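Local coordinates for protein glycoside Hydrolase (Bacteroides uniformis, PDB 5T99) that probably hydrolyses galactose-containing glycans in the agarose metabolism of a gut bacterium and binds the sugar mimic d-galacto-isofagomine in its active-site pocket, at residues 28-33 against 170-175; 32-37 against 88-93; 115-120 against 148-153. All coordinates share one frame; numbering follows the deposited sequence.

All three contacts join strands within the family 2 sugar-binding domain, on its two facing sheets. Contact 1 lies in a four-stranded antiparallel sheet, whereas contacts 2 and 3 share a six-stranded one, where strands 86-93 and 146-153 are neighbours. Contact 3 is the buried one, a regular strand pair with aliphatic side chains on one face. Contacts 1 and 2 are partly buried: the first adds a short edge strand, the second lays a lysine over an indole. They share Glu32 and Asn33 and meet where Lys90 reaches the carbonyl of Phe30. The Phe30 ring links the sheets, packing on Phe92 of segment 88-93 and on Leu149 of contact 3.

Contact 1 (28-33 against 170-175); sequences ISFNEN and RNVWLR
Val172 begins the pairing with residues 28-33, just after Asn171 has brought its side chain across that of Asn31. The carbonyl O of Val172 receives the backbone N of Phe30 at 3.1 Å; this bond is almost straight (174° at the hydrogen), although the donor stands well above the carbonyl plane. The same Val172 O is gripped a second time by a water, which donates to it at 2.6 Å and is also hydrogen-bonded to Ser29 OG. That hydroxyl accepts from the backbone N of Asn31 as well, forming an ST turn that bends the chain away as the short strand ends. Val172 CG1 lies at the edge of the Phe30 ring, near its plane. At Trp173 the side chain diverges from that of Ser29, its partner in a non-hydrogen-bonded pair, yet the indole folds back until CE3 is 3.6 Å from Ile28 C. The bridging water sits over the centre of one indole face, while NE1 bonds to Asp108. Leu174 forms the hydrogen-bonded pair with Ile28: Ile28 N gives to Leu174 O at 2.9 Å, and Leu174 N gives to Ile28 O at 2.8 Å. Its side chain lies alongside that of Ile28, CD2 being 4.2 Å from Ile28 CG1. A first torsion of -154° turns the Phe30 ring to the side of its own carbonyl, toward Leu174, and Phe30 CD1 comes to 3.8 Å from Leu174 CB. The ring then packs edge-to-face on Phe92 and takes a cation-pi contact from Lys90, tying this sheet to the one opposite. Through the backbone bonds strand 28-29 joins, antiparallel, as the edge of a four-stranded sheet beside strand 172-177, a pairing of first and last strands that closes the beta-sandwich of the family 2 sugar-binding domain.

Contact 2 (32-37 against 88-93); sequences ENWRFF and YRKTFI
Lys90 holds CG anti to its backbone N (chi1 178°) and stays extended to its end, a shape that carries it across one face of the Trp34 indole, roughly at a right angle. Its CB stands over the six-membered ring in a CH-pi contact, 3.6 Å from the centroid, and CD lies 3.6 Å from Trp34 NE1. Beyond the indole, Lys90 NZ gives to Glu32 O at 2.9 Å, in the carbonyl plane, and also to Phe30 O, the acceptor for Trp34 NE1. Replacing Trp34 by an alanine would probably leave the lysine methylenes without their flat support and free the ammonium group to wander from the two carbonyls. Strands 34-38 and 86-93 are antiparallel neighbours in the six-stranded sheet of the domain's beta-sandwich. Arg35 and Arg89 form their hydrogen-bonded pair, Arg35 N to Arg89 O at 2.7 Å and Arg89 N to Arg35 O at 2.9 Å; the Arg89 guanidinium is engaged by Asp51 and the carbonyl of Ala44. At the neighbouring non-hydrogen-bonded pair, Phe36 brings CD1 over a face of the Tyr88 ring, 3.6 Å from CZ, with the two planes 42° apart. Where direct pairing stops, a water donates to Asn33 O and accepts from Thr91 N.

Contact 3 (115-120 against 148-153); sequences KVWING and VLAVQL
The Trp117 indole turns an edge toward strand 148-153: Gln152 CB lies in the ring plane, 3.6 Å from CZ3, and Ala150 O sits at the same kind of position, 3.6 Å from CE3. Beyond the two segments, the ring of Trp87 meets the indole with planes about 20° apart, and Lys122 touches it from the next strand. A chi1 of -176° lays the Gln152 chain out beside Trp117, its amide turned about 60° from the indole plane; the aliphatic chain of Lys115, from the same strand as Trp117, points the same way. Ala150, the pair partner of Trp117, sets its methyl beside CE3 of the indole, not under its face. A second flat group, the Asn119 amide, serves as a backbone mimic: OD1 accepts from Val148 N at 2.9 Å, while ND2 is held by Tyr140 O and Asn147 OD1, so both ends fix its rotation. Val148 O in turn receives Asn119 N at 2.9 Å and a water, which also accepts from Gly120 N. From there the strands pair regularly, Trp117 N giving to Ala150 O at 2.8 Å and Ala150 N to Trp117 O at 2.9 Å, and Lys115 pairing likewise with Gln152. The other face is wholly aliphatic. Val116 CG1 meets Leu149 CD1 at 3.6 Å, Val116 CG2 lies beside Val151 CG2, and Ile118 CD1 reaches over the Val148 carbonyl. Val116 and Leu149 pack on Ile135 of strand 133-136, which belongs to the facing sheet. Asn119 and Gly120, with positive phi, form the type I' turn of a two-residue beta-hairpin leading into strand 121-126. One aliphatic face turned to a second sheet and one mixed face turned away are the marks of a beta-sandwich, here that of the family 2 sugar-binding domain.

Contact 1 (28-33 against 170-175)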
# COMPACT_ATOMS: atom_id res chain seq x y z
N ILE A 28 8.13 19.99 -10.41
CA ILE A 28 6.68 20.27 -10.32
C ILE A 28 5.86 19.27 -11.12
O ILE A 28 6.37 18.62 -12.03
CB ILE A 28 6.32 21.71 -10.77
CG1 ILE A 28 6.52 21.91 -12.29
CG2 ILE A 28 7.14 22.72 -9.97
CD1 ILE A 28 6.05 23.26 -12.79
N SER A 29 4.58 19.19 -10.79
CA SER A 29 3.67 18.25 -11.41
C SER A 29 3.46 18.55 -12.89
O SER A 29 3.19 19.68 -13.27
CB SER A 29 2.31 18.28 -10.72
OG SER A 29 1.38 17.43 -11.39
N PHE A 30 3.59 17.51 -13.71
CA PHE A 30 3.36 17.57 -15.14
C PHE A 30 2.14 16.71 -15.51
O PHE A 30 2.01 16.29 -16.66
CB PHE A 30 4.62 17.08 -15.88
CG PHE A 30 4.79 17.64 -17.27
CD1 PHE A 30 4.86 19.02 -17.48
CD2 PHE A 30 4.92 16.79 -18.37
CE1 PHE A 30 5.03 19.54 -18.76
CE2 PHE A 30 5.09 17.31 -19.65
CZ PHE A 30 5.14 18.69 -19.85
N ASN A 31 1.24 16.52 -14.55
CA ASN A 31 0.07 15.64 -14.70
C ASN A 31 -1.08 16.23 -15.50
O ASN A 31 -1.95 15.49 -15.97
CB ASN A 31 -0.49 15.28 -13.31
CG ASN A 31 0.36 14.27 -12.56
OD1 ASN A 31 1.28 13.68 -13.10
ND2 ASN A 31 0.03 14.07 -11.30
N GLU A 32 -1.12 17.55 -15.63
CA GLU A 32 -2.31 18.21 -16.15
C GLU A 32 -2.28 18.24 -17.67
O GLU A 32 -1.21 18.35 -18.28
CB GLU A 32 -2.45 19.63 -15.58
CG GLU A 32 -2.88 19.70 -14.11
CD GLU A 32 -1.82 19.17 -13.15
OE1 GLU A 32 -2.16 18.32 -12.30
OE2 GLU A 32 -0.63 19.60 -13.25
N ASN A 33 -3.46 18.12 -18.27
CA ASN A 33 -3.72 18.39 -19.69
C ASN A 33 -3.04 17.41 -20.65
O ASN A 33 -2.22 17.80 -21.47
CB ASN A 33 -3.37 19.85 -20.05
CG ASN A 33 -4.13 20.86 -19.20
OD1 ASN A 33 -5.35 20.79 -19.08
ND2 ASN A 33 -3.41 21.79 -18.60
N ARG A 170 0.87 6.45 -12.04
CA ARG A 170 1.57 7.21 -10.99
C ARG A 170 1.93 8.58 -11.51
O ARG A 170 1.85 8.84 -12.72
CB ARG A 170 2.84 6.48 -10.54
CG ARG A 170 2.60 5.15 -9.83
CD ARG A 170 3.88 4.64 -9.20
NE ARG A 170 3.68 3.35 -8.53
CZ ARG A 170 4.64 2.44 -8.32
NH1 ARG A 170 5.89 2.64 -8.75
NH2 ARG A 170 4.34 1.30 -7.70
N ASN A 171 2.34 9.46 -10.60
CA ASN A 171 2.57 10.86 -10.95
C ASN A 171 3.70 11.04 -11.95
O ASN A 171 4.58 10.17 -12.10
CB ASN A 171 2.85 11.70 -9.70
CG ASN A 171 1.71 11.72 -8.71
OD1 ASN A 171 1.89 11.39 -7.53
ND2 ASN A 171 0.53 12.10 -9.16
N VAL A 172 3.66 12.17 -12.65
CA VAL A 172 4.66 12.56 -13.63
C VAL A 172 5.20 13.91 -13.20
O VAL A 172 4.44 14.75 -12.72
CB VAL A 172 4.04 12.61 -15.05
CG1 VAL A 172 5.10 12.98 -16.08
CG2 VAL A 172 3.42 11.27 -15.41
N TRP A 173 6.50 14.13 -13.37
CA TRP A 173 7.17 15.32 -12.85
C TRP A 173 8.01 16.04 -13.92
O TRP A 173 8.70 15.39 -14.69
CB TRP A 173 8.06 14.95 -11.66
CG TRP A 173 7.30 14.27 -10.59
CD1 TRP A 173 7.16 12.93 -10.42
CD2 TRP A 173 6.51 14.90 -9.57
NE1 TRP A 173 6.35 12.68 -9.34
CE2 TRP A 173 5.93 13.86 -8.80
CE3 TRP A 173 6.23 16.23 -9.23
CZ2 TRP A 173 5.10 14.12 -7.71
CZ3 TRP A 173 5.40 16.48 -8.14
CH2 TRP A 173 4.85 15.43 -7.39
N LEU A 174 7.90 17.36 -13.95
CA LEU A 174 8.77 18.20 -14.77
C LEU A 174 9.88 18.75 -13.88
O LEU A 174 9.62 19.29 -12.82
CB LEU A 174 7.96 19.36 -15.36
CG LEU A 174 8.72 20.48 -16.08
CD1 LEU A 174 9.29 19.98 -17.40
CD2 LEU A 174 7.81 21.69 -16.27
N ARG A 175 11.13 18.60 -14.33
CA ARG A 175 12.30 19.06 -13.59
C ARG A 175 13.10 19.99 -14.49
O ARG A 175 13.61 19.57 -15.54
CB ARG A 175 13.15 17.86 -13.14
CG ARG A 175 12.53 17.10 -11.98
CD ARG A 175 12.94 15.64 -11.91
NE ARG A 175 12.02 14.85 -11.09
CZ ARG A 175 11.96 13.51 -11.05
NH1 ARG A 175 12.80 12.75 -11.77
NH2 ARG A 175 11.05 12.92 -10.26
O HOH W 1 3.18 15.02 -10.47

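Contact 2 (32-37 against 88-93)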
# COMPACT_ATOMS: atom_id res chain seq x y z
N GLU A 32 -1.12 17.55 -15.63
CA GLU A 32 -2.31 18.21 -16.15
C GLU A 32 -2.28 18.24 -17.67
O GLU A 32 -1.21 18.35 -18.28
CB GLU A 32 -2.45 19.63 -15.58
CG GLU A 32 -2.88 19.70 -14.11
CD GLU A 32 -1.82 19.17 -13.15
OE1 GLU A 32 -2.16 18.32 -12.30
OE2 GLU A 32 -0.63 19.60 -13.25
N ASN A 33 -3.46 18.12 -18.27
CA ASN A 33 -3.72 18.39 -19.69
C ASN A 33 -3.04 17.41 -20.65
O ASN A 33 -2.22 17.80 -21.47
CB ASN A 33 -3.37 19.85 -20.05
CG ASN A 33 -4.13 20.86 -19.20
OD1 ASN A 33 -5.35 20.79 -19.08
ND2 ASN A 33 -3.41 21.79 -18.60
N TRP A 34 -3.41 16.14 -20.53
CA TRP A 34 -3.01 15.12 -21.49
C TRP A 34 -4.17 14.71 -22.39
O TRP A 34 -5.34 14.98 -22.08
CB TRP A 34 -2.48 13.86 -20.77
CG TRP A 34 -1.17 14.04 -20.07
CD1 TRP A 34 -0.96 14.70 -18.90
CD2 TRP A 34 0.10 13.53 -20.48
NE1 TRP A 34 0.38 14.64 -18.56
CE2 TRP A 34 1.05 13.93 -19.51
CE3 TRP A 34 0.53 12.78 -21.58
CZ2 TRP A 34 2.40 13.61 -19.61
CZ3 TRP A 34 1.89 12.46 -21.68
CH2 TRP A 34 2.80 12.87 -20.69
N ARG A 35 -3.82 14.05 -23.49
CA ARG A 35 -4.75 13.35 -24.37
C ARG A 35 -4.51 11.84 -24.24
O ARG A 35 -3.35 11.40 -24.21
CB ARG A 35 -4.52 13.77 -25.81
CG ARG A 35 -4.66 15.26 -26.06
CD ARG A 35 -6.11 15.69 -25.94
NE ARG A 35 -6.29 17.02 -26.52
CZ ARG A 35 -7.38 17.46 -27.15
NH1 ARG A 35 -8.46 16.69 -27.36
NH2 ARG A 35 -7.38 18.72 -27.61
N PHE A 36 -5.60 11.07 -24.16
CA PHE A 36 -5.55 9.60 -24.06
C PHE A 36 -6.39 8.92 -25.15
O PHE A 36 -7.46 9.40 -25.52
CB PHE A 36 -6.03 9.13 -22.67
CG PHE A 36 -6.18 7.63 -22.54
CD1 PHE A 36 -5.07 6.79 -22.55
CD2 PHE A 36 -7.45 7.05 -22.39
CE1 PHE A 36 -5.20 5.41 -22.42
CE2 PHE A 36 -7.59 5.67 -22.26
CZ PHE A 36 -6.46 4.85 -22.28
N PHE A 37 -5.87 7.80 -25.65
CA PHE A 37 -6.57 6.94 -26.58
C PHE A 37 -6.26 5.48 -26.28
O PHE A 37 -5.10 5.07 -26.34
CB PHE A 37 -6.18 7.28 -28.03
CG PHE A 37 -6.89 6.45 -29.06
CD1 PHE A 37 -6.27 5.33 -29.62
CD2 PHE A 37 -8.19 6.78 -29.46
CE1 PHE A 37 -6.94 4.56 -30.57
CE2 PHE A 37 -8.85 6.01 -30.41
CZ PHE A 37 -8.23 4.90 -30.97
N TYR A 88 -0.74 8.07 -24.76
CA TYR A 88 -0.89 9.38 -24.13
C TYR A 88 -0.06 10.41 -24.88
O TYR A 88 1.07 10.14 -25.26
CB TYR A 88 -0.45 9.37 -22.68
CG TYR A 88 -1.22 8.47 -21.75
CD1 TYR A 88 -2.15 8.99 -20.86
CD2 TYR A 88 -0.99 7.09 -21.73
CE1 TYR A 88 -2.84 8.16 -19.98
CE2 TYR A 88 -1.67 6.26 -20.86
CZ TYR A 88 -2.59 6.80 -19.99
OH TYR A 88 -3.26 5.98 -19.14
N ARG A 89 -0.63 11.60 -25.07
CA ARG A 89 0.07 12.72 -25.70
C ARG A 89 -0.19 13.97 -24.90
O ARG A 89 -1.30 14.18 -24.44
CB ARG A 89 -0.44 12.95 -27.12
CG ARG A 89 0.03 11.93 -28.16
CD ARG A 89 -0.69 12.18 -29.49
NE ARG A 89 -0.39 13.51 -30.06
CZ ARG A 89 0.62 13.81 -30.87
NH1 ARG A 89 1.51 12.90 -31.25
NH2 ARG A 89 0.75 15.05 -31.31
N LYS A 90 0.84 14.79 -24.73
CA LYS A 90 0.70 16.11 -24.13
C LYS A 90 1.44 17.11 -25.00
O LYS A 90 2.58 16.87 -25.39
CB LYS A 90 1.26 16.13 -22.71
CG LYS A 90 1.20 17.50 -22.04
CD LYS A 90 1.44 17.43 -20.54
CE LYS A 90 1.45 18.83 -19.92
NZ LYS A 90 1.61 18.83 -18.44
N THR A 91 0.78 18.23 -25.30
CA THR A 91 1.30 19.26 -26.19
C THR A 91 1.51 20.51 -25.35
O THR A 91 0.60 20.92 -24.63
CB THR A 91 0.33 19.52 -27.37
OG1 THR A 91 0.09 18.30 -28.07
CG2 THR A 91 0.87 20.55 -28.35
N PHE A 92 2.70 21.11 -25.42
CA PHE A 92 3.06 22.22 -24.54
C PHE A 92 4.07 23.17 -25.17
O PHE A 92 4.94 22.74 -25.93
CB PHE A 92 3.61 21.69 -23.19
CG PHE A 92 4.86 20.84 -23.32
CD1 PHE A 92 6.12 21.39 -23.10
CD2 PHE A 92 4.77 19.49 -23.66
CE1 PHE A 92 7.26 20.61 -23.23
CE2 PHE A 92 5.92 18.71 -23.79
CZ PHE A 92 7.16 19.27 -23.57
N ILE A 93 3.93 24.46 -24.85
CA ILE A 93 4.89 25.49 -25.28
C ILE A 93 6.17 25.34 -24.45
O ILE A 93 6.11 25.17 -23.23
CB ILE A 93 4.35 26.93 -25.08
CG1 ILE A 93 3.07 27.19 -25.89
CG2 ILE A 93 5.42 27.98 -25.43
CD1 ILE A 93 3.29 27.30 -27.39
O HOH W 2 -1.85 18.27 -24.33

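Contact 3 (115-120 against 148-153)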
# COMPACT_ATOMS: atom_id res chain seq x y z
N LYS A 115 6.98 3.01 -24.18
CA LYS A 115 7.88 3.72 -25.09
C LYS A 115 7.54 5.21 -24.98
O LYS A 115 6.36 5.56 -24.84
CB LYS A 115 7.69 3.23 -26.51
CG LYS A 115 8.14 1.80 -26.76
CD LYS A 115 8.23 1.52 -28.26
CE LYS A 115 8.71 0.12 -28.57
NZ LYS A 115 7.64 -0.88 -28.34
N VAL A 116 8.55 6.07 -25.04
CA VAL A 116 8.35 7.53 -24.92
C VAL A 116 9.07 8.29 -26.03
O VAL A 116 10.23 7.99 -26.34
CB VAL A 116 8.78 8.07 -23.53
CG1 VAL A 116 8.47 9.56 -23.41
CG2 VAL A 116 8.09 7.29 -22.41
N TRP A 117 8.37 9.27 -26.60
CA TRP A 117 8.90 10.14 -27.66
C TRP A 117 8.75 11.61 -27.28
O TRP A 117 7.75 11.99 -26.67
CB TRP A 117 8.14 9.92 -28.98
CG TRP A 117 8.28 8.55 -29.60
CD1 TRP A 117 9.18 8.17 -30.56
CD2 TRP A 117 7.48 7.40 -29.31
NE1 TRP A 117 8.99 6.85 -30.88
CE2 TRP A 117 7.95 6.35 -30.14
CE3 TRP A 117 6.42 7.15 -28.44
CZ2 TRP A 117 7.38 5.07 -30.11
CZ3 TRP A 117 5.85 5.88 -28.42
CH2 TRP A 117 6.33 4.85 -29.25
N ILE A 118 9.72 12.43 -27.67
CA ILE A 118 9.60 13.89 -27.59
C ILE A 118 9.82 14.47 -29.00
O ILE A 118 10.86 14.24 -29.63
CB ILE A 118 10.54 14.53 -26.52
CG1 ILE A 118 10.33 16.06 -26.42
CG2 ILE A 118 12.00 14.26 -26.80
CD1 ILE A 118 9.00 16.46 -25.83
N ASN A 119 8.81 15.19 -29.50
CA ASN A 119 8.83 15.74 -30.86
C ASN A 119 9.21 14.70 -31.93
O ASN A 119 10.00 14.98 -32.84
CB ASN A 119 9.74 16.97 -30.91
CG ASN A 119 9.25 18.07 -29.99
OD1 ASN A 119 8.05 18.26 -29.82
ND2 ASN A 119 10.19 18.82 -29.39
N GLY A 120 8.65 13.49 -31.79
CA GLY A 120 8.95 12.37 -32.69
C GLY A 120 10.18 11.53 -32.39
O GLY A 120 10.29 10.43 -32.92
N VAL A 148 5.62 18.05 -28.22
CA VAL A 148 4.71 16.92 -28.07
C VAL A 148 5.43 15.75 -27.40
O VAL A 148 6.31 15.10 -27.99
CB VAL A 148 4.13 16.48 -29.44
CG1 VAL A 148 3.27 15.23 -29.32
CG2 VAL A 148 3.31 17.61 -30.07
N LEU A 149 5.03 15.48 -26.16
CA LEU A 149 5.46 14.30 -25.44
C LEU A 149 4.43 13.20 -25.66
O LEU A 149 3.24 13.40 -25.34
CB LEU A 149 5.60 14.62 -23.94
CG LEU A 149 6.13 13.51 -23.03
CD1 LEU A 149 7.48 13.02 -23.51
CD2 LEU A 149 6.19 14.02 -21.60
N ALA A 150 4.88 12.06 -26.19
CA ALA A 150 4.02 10.91 -26.49
C ALA A 150 4.50 9.69 -25.74
O ALA A 150 5.68 9.38 -25.75
CB ALA A 150 4.03 10.63 -27.99
N VAL A 151 3.56 8.98 -25.11
CA VAL A 151 3.85 7.75 -24.39
C VAL A 151 2.95 6.67 -24.95
O VAL A 151 1.73 6.86 -25.04
CB VAL A 151 3.61 7.89 -22.87
CG1 VAL A 151 3.84 6.58 -22.14
CG2 VAL A 151 4.51 8.97 -22.28
N GLN A 152 3.55 5.55 -25.35
CA GLN A 152 2.80 4.35 -25.72
C GLN A 152 3.07 3.25 -24.69
O GLN A 152 4.23 2.92 -24.41
CB GLN A 152 3.19 3.85 -27.11
CG GLN A 152 2.38 2.65 -27.61
CD GLN A 152 3.12 1.78 -28.64
OE1 GLN A 152 4.33 1.56 -28.55
NE2 GLN A 152 2.38 1.27 -29.60
N LEU A 153 1.99 2.70 -24.15
CA LEU A 153 2.05 1.55 -23.27
C LEU A 153 1.49 0.33 -24.00
O LEU A 153 0.41 0.41 -24.58
CB LEU A 153 1.22 1.84 -22.02
CG LEU A 153 1.66 3.08 -21.23
CD1 LEU A 153 0.68 3.36 -20.11
CD2 LEU A 153 3.07 2.93 -20.68
O HOH W 3 6.76 12.82 -29.67